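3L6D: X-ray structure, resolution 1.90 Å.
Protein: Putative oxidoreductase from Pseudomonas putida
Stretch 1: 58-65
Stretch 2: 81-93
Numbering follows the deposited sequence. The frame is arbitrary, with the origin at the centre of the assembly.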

ATOM      1  N   SER B  58     -14.389  39.529  15.105  1.00 24.30           N
ATOM      2  CA  SER B  58     -14.501  38.642  16.269  1.00 25.50           C
ATOM      3  C   SER B  58     -14.973  37.268  15.831  1.00 24.72           C
ATOM      4  O   SER B  58     -15.502  37.125  14.711  1.00 21.65           O
ATOM      5  N   VAL B  59     -14.810  36.290  16.737  1.00 25.08           N
ATOM      6  CA  VAL B  59     -15.453  34.969  16.593  1.00 25.56           C
ATOM      7  C   VAL B  59     -16.963  35.094  16.355  1.00 25.74           C
ATOM      8  O   VAL B  59     -17.484  34.516  15.409  1.00 26.41           O
ATOM      9  N   LYS B  60     -17.660  35.884  17.164  1.00 25.30           N
ATOM     10  CA  LYS B  60     -19.110  35.981  17.027  1.00 26.54           C
ATOM     11  C   LYS B  60     -19.532  36.543  15.675  1.00 25.07           C
ATOM     12  O   LYS B  60     -20.512  36.072  15.100  1.00 24.52           O
ATOM     13  N   ALA B  61     -18.784  37.517  15.157  1.00 22.84           N
ATOM     14  CA  ALA B  61     -19.082  38.052  13.829  1.00 22.86           C
ATOM     15  C   ALA B  61     -18.905  37.002  12.706  1.00 21.19           C
ATOM     16  O   ALA B  61     -19.698  36.941  11.773  1.00 22.28           O
ATOM     17  N   ALA B  62     -17.851  36.220  12.803  1.00 20.28           N
ATOM     18  CA  ALA B  62     -17.567  35.144  11.838  1.00 20.07           C
ATOM     19  C   ALA B  62     -18.680  34.064  11.862  1.00 21.07           C
ATOM     20  O   ALA B  62     -19.141  33.591  10.803  1.00 20.37           O
ATOM     21  N   LEU B  63     -19.140  33.713  13.075  1.00 21.23           N
ATOM     22  CA  LEU B  63     -20.253  32.770  13.231  1.00 21.58           C
ATOM     23  C   LEU B  63     -21.530  33.277  12.608  1.00 23.43           C
ATOM     24  O   LEU B  63     -22.244  32.502  11.938  1.00 23.17           O
ATOM     25  N   SER B  64     -21.788  34.584  12.780  1.00 23.21           N
ATOM     26  CA  SER B  64     -23.013  35.198  12.300  1.00 23.53           C
ATOM     27  C   SER B  64     -22.985  35.346  10.792  1.00 24.00           C
ATOM     28  O   SER B  64     -24.030  35.288  10.128  1.00 24.73           O
ATOM     29  N   ALA B  65     -21.785  35.514  10.244  1.00 24.13           N
ATOM     30  CA  ALA B  65     -21.643  35.916   8.823  1.00 23.56           C
ATOM     31  C   ALA B  65     -22.034  34.838   7.826  1.00 22.29           C
ATOM     32  O   ALA B  65     -22.339  35.158   6.673  1.00 21.59           O
ATOM     33  N   GLU B  81     -11.910  27.863  24.407  1.00 37.07           N
ATOM     34  CA  GLU B  81     -11.613  29.303  24.511  1.00 38.20           C
ATOM     35  C   GLU B  81     -12.397  30.152  23.468  1.00 38.75           C
ATOM     36  O   GLU B  81     -13.047  31.171  23.808  1.00 38.68           O
ATOM     37  N   VAL B  82     -12.336  29.717  22.208  1.00 37.95           N
ATOM     38  CA  VAL B  82     -13.114  30.336  21.138  1.00 37.65           C
ATOM     39  C   VAL B  82     -14.605  30.356  21.504  1.00 37.74           C
ATOM     40  O   VAL B  82     -15.252  31.408  21.418  1.00 37.92           O
ATOM     41  N   LEU B  83     -15.128  29.213  21.951  1.00 37.66           N
ATOM     42  CA  LEU B  83     -16.553  29.058  22.262  1.00 38.15           C
ATOM     43  C   LEU B  83     -17.005  29.844  23.508  1.00 40.65           C
ATOM     44  O   LEU B  83     -18.201  30.122  23.678  1.00 39.59           O
ATOM     45  N   GLY B  84     -16.055  30.180  24.373  1.00 43.79           N
ATOM     46  CA  GLY B  84     -16.359  30.912  25.607  1.00 46.87           C
ATOM     47  C   GLY B  84     -16.334  32.418  25.431  1.00 49.88           C
ATOM     48  O   GLY B  84     -16.758  33.154  26.320  1.00 49.48           O
HETATM   49  N   MSE B  85     -15.857  32.883  24.280  1.00 53.00           N
HETATM   50  CA  MSE B  85     -15.693  34.329  24.048  1.00 56.40           C
HETATM   51  C   MSE B  85     -17.016  35.117  24.094  1.00 53.45           C
HETATM   52  O   MSE B  85     -18.094  34.514  24.019  1.00 53.26           O
ATOM     53  N   PRO B  86     -16.941  36.464  24.241  1.00 50.66           N
ATOM     54  CA  PRO B  86     -18.165  37.284  24.436  1.00 47.88           C
ATOM     55  C   PRO B  86     -19.213  37.114  23.333  1.00 44.01           C
ATOM     56  O   PRO B  86     -18.902  37.349  22.154  1.00 44.53           O
ATOM     57  N   GLY B  87     -20.420  36.683  23.715  1.00 40.11           N
ATOM     58  CA  GLY B  87     -21.573  36.570  22.788  1.00 36.85           C
ATOM     59  C   GLY B  87     -21.511  35.424  21.783  1.00 33.77           C
ATOM     60  O   GLY B  87     -22.308  35.338  20.839  1.00 33.38           O
ATOM     61  N   VAL B  88     -20.547  34.544  21.969  1.00 31.12           N
ATOM     62  CA  VAL B  88     -20.396  33.420  21.075  1.00 30.25           C
ATOM     63  C   VAL B  88     -21.572  32.465  21.200  1.00 29.60           C
ATOM     64  O   VAL B  88     -22.142  32.078  20.190  1.00 28.49           O
ATOM     65  N   ALA B  89     -21.963  32.122  22.433  1.00 29.84           N
ATOM     66  CA  ALA B  89     -23.073  31.199  22.637  1.00 30.61           C
ATOM     67  C   ALA B  89     -24.293  31.639  21.834  1.00 30.74           C
ATOM     68  O   ALA B  89     -24.860  30.836  21.051  1.00 31.23           O
ATOM     69  N   ARG B  90     -24.676  32.904  21.989  1.00 29.04           N
ATOM     70  CA  ARG B  90     -25.793  33.439  21.241  1.00 30.40           C
ATOM     71  C   ARG B  90     -25.575  33.308  19.718  1.00 28.09           C
ATOM     72  O   ARG B  90     -26.511  32.980  19.002  1.00 27.09           O
ATOM     73  N   ALA B  91     -24.345  33.511  19.234  1.00 25.90           N
ATOM     74  CA  ALA B  91     -24.085  33.465  17.776  1.00 24.64           C
ATOM     75  C   ALA B  91     -24.003  32.059  17.179  1.00 22.99           C
ATOM     76  O   ALA B  91     -24.019  31.913  15.956  1.00 22.40           O
ATOM     77  N   LEU B  92     -23.893  31.030  18.026  1.00 21.52           N
ATOM     78  CA  LEU B  92     -24.026  29.635  17.586  1.00 22.02           C
ATOM     79  C   LEU B  92     -25.436  29.232  17.089  1.00 23.05           C
ATOM     80  O   LEU B  92     -25.567  28.265  16.317  1.00 23.54           O
ATOM     81  N   ALA B  93     -26.490  29.920  17.547  1.00 22.65           N
ATOM     82  CA  ALA B  93     -27.876  29.479  17.260  1.00 22.55           C
ATOM     83  C   ALA B  93     -28.068  29.381  15.743  1.00 21.51           C
ATOM     84  O   ALA B  93     -27.710  30.320  15.023  1.00 21.24           O
TER

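The helix that starts at V59 and the one that starts at V88 run side by side, nearly parallel, with an angle of 5° between their directions and a closest axial approach of 8.8 Å. No direct hydrogen bond crosses between the stretches. Apolar packing does most of the work, with two waters serving the polar edges.

Stretch 2 enters as the end of a helix. E81 stays out of reach, while V82, buried and in the t rotamer, leaves CA sideways yet brings its CG1 to 3.6 Å from CG1 of V59. V59 is itself t and points toward stretch 2, and its two methyls are both used: CG2 lies 3.5 Å from SE of M85, a selenomethionine whose chain (chi1 m, chi2 t) is poorly ordered, so that contact deserves less weight than the valine pair.

M85 also opens a type II turn that closes at V88, with V88 N bonded to M85 O at 3.2 Å. Within the turn, P86 offers its carbonyl rather than its ring: P86 O is 3.1 Å from CD of K60. Water 1 accepts from K60 N at 3.1 Å and donates a weak bond to P86 O at 3.4 Å, bridging a backbone NH in the first helical turn to the turn in stretch 2. G87 follows at the N-cap position with a positive phi of 73°, which favours glycine in its own right; a CB here would also fall 3.0 Å from CD of K60, a clash. K60 starts toward stretch 2 with chi1 p, passes this bare backbone, and then leads its end away.

V88 is t, and its CA lies 5.0 Å from K60 CA, the pair in register. V88 CG2 is 3.8 Å from V59 CG1 and 4.2 Å from K60 N, while V88 CG1 is 3.7 Å from L63 CD1. A89 points away, and R90 goes sideways without touching stretch 1.

A91 points its CB into the contact, 3.8 Å from K60 O and 4.0 Å from CB of L63, and the same CB also meets S64 OG at 3.8 Å. Water 2 donates to A91 O at 2.6 Å and lies 3.1 Å from S64 OG, linking the exposed S64 to the A91 carbonyl. L92 begins pointing away, but its m,t rotamer returns CD2 to 3.8 Å from CD1 of L63, also m,t. A93 is out of reach.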

ATOM      1  CB  SER B  58     -15.530  39.188  17.262  1.00 25.26           C
ATOM      2  OG  SER B  58     -16.811  39.281  16.683  1.00 24.79           O
ATOM      3  CB  VAL B  59     -15.170  34.045  17.791  1.00 25.91           C
ATOM      4  CG1 VAL B  59     -15.922  32.697  17.647  1.00 24.91           C
ATOM      5  CG2 VAL B  59     -13.648  33.828  17.953  1.00 24.91           C
ATOM      6  CB  LYS B  60     -19.788  36.716  18.210  1.00 29.26           C
ATOM      7  CG  LYS B  60     -19.479  38.205  18.366  1.00 33.34           C
ATOM      8  CD  LYS B  60     -20.111  38.786  19.658  1.00 32.51           C
ATOM      9  CE  LYS B  60     -19.246  39.935  20.200  1.00 33.91           C
ATOM     10  NZ  LYS B  60     -19.608  41.204  19.501  1.00 36.20           N
ATOM     11  CB  ALA B  61     -18.223  39.315  13.542  1.00 23.19           C
ATOM     12  CB  ALA B  62     -16.221  34.545  12.134  1.00 18.10           C
ATOM     13  CB  LEU B  63     -20.489  32.411  14.713  1.00 21.45           C
ATOM     14  CG  LEU B  63     -19.358  31.578  15.310  1.00 19.69           C
ATOM     15  CD1 LEU B  63     -19.548  31.469  16.856  1.00 21.16           C
ATOM     16  CD2 LEU B  63     -19.340  30.184  14.651  1.00 20.11           C
ATOM     17  CB  SER B  64     -23.253  36.569  12.991  1.00 23.62           C
ATOM     18  OG  SER B  64     -23.514  36.375  14.384  1.00 29.35           O
ATOM     19  CB  ALA B  65     -20.218  36.375   8.528  1.00 24.21           C
ATOM     20  CB  GLU B  81     -10.112  29.514  24.366  1.00 39.19           C
ATOM     21  CG  GLU B  81      -9.688  30.976  24.316  1.00 64.69           C
ATOM     22  CD  GLU B  81      -8.183  31.153  24.169  1.00 41.99           C
ATOM     23  OE1 GLU B  81      -7.517  30.298  23.529  1.00 64.80           O
ATOM     24  OE2 GLU B  81      -7.665  32.171  24.697  1.00 64.99           O
ATOM     25  CB  VAL B  82     -12.864  29.622  19.762  1.00 36.96           C
ATOM     26  CG1 VAL B  82     -13.967  29.935  18.770  1.00 40.85           C
ATOM     27  CG2 VAL B  82     -11.509  30.014  19.187  1.00 40.94           C
ATOM     28  CB  LEU B  83     -16.927  27.574  22.443  1.00 36.95           C
ATOM     29  CG  LEU B  83     -17.271  26.628  21.270  1.00 34.96           C
ATOM     30  CD1 LEU B  83     -18.007  27.302  20.097  1.00 35.35           C
ATOM     31  CD2 LEU B  83     -16.033  26.002  20.791  1.00 35.95           C
HETATM   32  CB  MSE B  85     -14.925  34.577  22.747  1.00 62.59           C
HETATM   33  CG  MSE B  85     -13.426  34.418  22.917  1.00 72.17           C
HETATM   34 SE   MSE B  85     -12.449  34.394  21.224  1.00 73.28          SE
HETATM   35  CE  MSE B  85     -11.005  35.621  21.791  1.00 72.11           C
ATOM     36  CB  PRO B  86     -17.634  38.731  24.458  1.00 48.36           C
ATOM     37  CG  PRO B  86     -16.204  38.651  23.976  1.00 49.23           C
ATOM     38  CD  PRO B  86     -15.715  37.285  24.316  1.00 49.74           C
ATOM     39  CB  VAL B  88     -19.030  32.720  21.278  1.00 30.09           C
ATOM     40  CG1 VAL B  88     -18.980  31.374  20.532  1.00 29.62           C
ATOM     41  CG2 VAL B  88     -17.945  33.644  20.764  1.00 30.52           C
ATOM     42  CB  ALA B  89     -23.412  31.060  24.110  1.00 32.31           C
ATOM     43  CB  ARG B  90     -26.111  34.882  21.684  1.00 33.86           C
ATOM     44  CG  ARG B  90     -27.533  35.368  21.402  1.00 59.78           C
ATOM     45  CD  ARG B  90     -27.473  36.506  20.406  1.00 38.86           C
ATOM     46  NE  ARG B  90     -28.734  36.878  19.740  1.00 60.64           N
ATOM     47  CZ  ARG B  90     -29.267  36.239  18.688  1.00 42.32           C
ATOM     48  NH1 ARG B  90     -28.689  35.135  18.189  1.00 60.95           N
ATOM     49  NH2 ARG B  90     -30.398  36.682  18.144  1.00 60.46           N
ATOM     50  CB  ALA B  91     -22.832  34.266  17.429  1.00 24.87           C
ATOM     51  CB  LEU B  92     -23.605  28.687  18.729  1.00 21.02           C
ATOM     52  CG  LEU B  92     -22.115  28.779  19.101  1.00 20.74           C
ATOM     53  CD1 LEU B  92     -21.800  27.992  20.388  1.00 21.65           C
ATOM     54  CD2 LEU B  92     -21.207  28.257  17.938  1.00 22.35           C
ATOM     55  CB  ALA B  93     -28.913  30.457  17.833  1.00 23.08           C
TER
HETATM   56  O   HOH W   1     -16.432  36.757  19.830  1.00 31.85           O
HETATM   57  O   HOH W   2     -25.126  33.792  14.609  1.00 38.20           O